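Protein toll (Drosophila melanogaster, PDB 4LXR) serves as the receptor for cleaved spaetzle, switching on the signaling pathway that sets embryonic dorsal-ventral polarity and induces the antifungal peptide drosomycin. Local coordinates at residues P284-A289 / L310-T315. Numbering follows the deposited sequence.
Sequences PSRLFA and LFEHST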
# COMPACT_ATOMS: atom_id res chain seq x y z
N PRO A 284 -22.98 30.33 -4.48
CA PRO A 284 -23.78 31.27 -5.27
C PRO A 284 -23.48 31.21 -6.77
O PRO A 284 -22.42 30.74 -7.19
CB PRO A 284 -23.37 32.65 -4.70
CG PRO A 284 -22.03 32.40 -4.05
CD PRO A 284 -22.12 31.01 -3.50
N SER A 285 -24.44 31.67 -7.56
CA SER A 285 -24.33 31.72 -9.01
C SER A 285 -23.05 32.43 -9.48
O SER A 285 -22.73 33.52 -9.00
CB SER A 285 -25.55 32.44 -9.58
OG SER A 285 -25.43 32.60 -10.98
N ARG A 286 -22.33 31.81 -10.41
CA ARG A 286 -21.15 32.42 -11.03
C ARG A 286 -20.05 32.86 -10.06
O ARG A 286 -19.28 33.76 -10.38
CB ARG A 286 -21.57 33.62 -11.89
CG ARG A 286 -22.25 33.22 -13.18
CD ARG A 286 -22.33 34.39 -14.13
NE ARG A 286 -23.44 35.28 -13.80
CZ ARG A 286 -24.67 35.11 -14.28
NH1 ARG A 286 -24.94 34.10 -15.09
NH2 ARG A 286 -25.63 35.97 -13.94
N LEU A 287 -19.98 32.23 -8.89
CA LEU A 287 -18.99 32.63 -7.89
C LEU A 287 -17.58 32.64 -8.47
O LEU A 287 -16.82 33.57 -8.22
CB LEU A 287 -19.05 31.70 -6.67
CG LEU A 287 -18.01 31.98 -5.58
CD1 LEU A 287 -18.30 33.32 -4.90
CD2 LEU A 287 -17.95 30.84 -4.53
N PHE A 288 -17.26 31.61 -9.26
CA PHE A 288 -15.94 31.47 -9.87
C PHE A 288 -15.96 31.69 -11.38
O PHE A 288 -15.10 31.18 -12.10
CB PHE A 288 -15.33 30.11 -9.55
CG PHE A 288 -15.09 29.89 -8.09
CD1 PHE A 288 -14.24 30.73 -7.37
CD2 PHE A 288 -15.73 28.85 -7.42
CE1 PHE A 288 -14.02 30.53 -6.02
CE2 PHE A 288 -15.53 28.64 -6.06
CZ PHE A 288 -14.67 29.48 -5.35
N ALA A 289 -16.93 32.46 -11.85
CA ALA A 289 -17.07 32.71 -13.28
C ALA A 289 -16.26 33.93 -13.72
O ALA A 289 -15.89 34.78 -12.90
CB ALA A 289 -18.53 32.90 -13.63
N LEU A 310 -21.15 28.02 -12.41
CA LEU A 310 -20.15 28.24 -11.38
C LEU A 310 -18.78 28.63 -11.92
O LEU A 310 -18.07 29.44 -11.32
CB LEU A 310 -20.02 27.00 -10.48
CG LEU A 310 -19.17 27.18 -9.21
CD1 LEU A 310 -19.77 28.28 -8.33
CD2 LEU A 310 -19.03 25.86 -8.42
N PHE A 311 -18.40 28.03 -13.05
CA PHE A 311 -17.08 28.28 -13.63
C PHE A 311 -17.17 28.89 -15.02
O PHE A 311 -16.22 28.74 -15.79
CB PHE A 311 -16.32 26.96 -13.81
CG PHE A 311 -16.25 26.11 -12.58
CD1 PHE A 311 -15.66 26.58 -11.42
CD2 PHE A 311 -16.74 24.81 -12.61
CE1 PHE A 311 -15.59 25.78 -10.30
CE2 PHE A 311 -16.66 24.00 -11.50
CZ PHE A 311 -16.10 24.48 -10.34
N GLU A 312 -18.28 29.54 -15.36
CA GLU A 312 -18.48 29.91 -16.77
C GLU A 312 -17.47 30.96 -17.22
O GLU A 312 -17.15 31.89 -16.48
CB GLU A 312 -19.93 30.32 -17.09
CG GLU A 312 -20.38 31.63 -16.50
CD GLU A 312 -21.72 32.10 -17.07
OE1 GLU A 312 -21.97 33.32 -17.08
OE2 GLU A 312 -22.51 31.25 -17.51
N HIS A 313 -16.95 30.76 -18.42
CA HIS A 313 -15.92 31.61 -19.01
C HIS A 313 -14.61 31.64 -18.24
O HIS A 313 -13.75 32.46 -18.54
CB HIS A 313 -16.45 33.04 -19.27
CG HIS A 313 -17.66 33.07 -20.13
ND1 HIS A 313 -18.90 33.48 -19.67
CD2 HIS A 313 -17.84 32.72 -21.43
CE1 HIS A 313 -19.78 33.39 -20.65
NE2 HIS A 313 -19.17 32.93 -21.72
N SER A 314 -14.45 30.75 -17.27
CA SER A 314 -13.16 30.62 -16.58
C SER A 314 -12.35 29.51 -17.24
O SER A 314 -12.28 28.38 -16.75
CB SER A 314 -13.38 30.38 -15.09
OG SER A 314 -13.96 31.53 -14.47
N THR A 315 -11.73 29.84 -18.37
CA THR A 315 -11.21 28.84 -19.29
C THR A 315 -9.85 28.28 -18.89
O THR A 315 -9.44 27.24 -19.40
CB THR A 315 -11.15 29.38 -20.74
OG1 THR A 315 -10.10 30.35 -20.85
CG2 THR A 315 -12.48 30.03 -21.13
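S314 and F288 meet because the serine OG stands anti to its carbonyl carbon (chi1 -67°), which turns it to the F288 O. The hydroxyl donates a 2.7 Å hydrogen bond from S314 OG to F288 O, in the carbonyl plane and on a lone pair; the same OG also takes a bond from Q291 N, so it ties two backbone groups together. A second link, from F288 N to L310 O, is weak, bent to 127° at the hydrogen. L310 has CG anti to its own N (chi1 -170°), and its CD1 packs 3.9 Å from L287 CB and near F288 CD2. The F288 and L310 side chains run alongside each other in the same direction, while F288 CB sits 4.0 Å from F311 CD1. E312 brings its CG to 3.6 Å from A289 CB and its OE1 to 3.2 Å from R286 CD. The salt bridge from E312 OE1 to R286 NH1 is long, 3.7 Å, and the arginine is poorly ordered. An alanine in place of E312 would probably leave the R286 guanidinium without this acidic mate and the A289 methyl without the CG it packs on. The two segments lie in the loops that follow strands 270-273 and 296-299, at the ends of LRR 6 and LRR 7, so the contact stacks successive coils of the solenoid in the extracellular part of the receptor. F288 and F311 both reach L297 of strand 296-299, F311 also meets L334 in the next loop, and L287 packs back on L261 and F262.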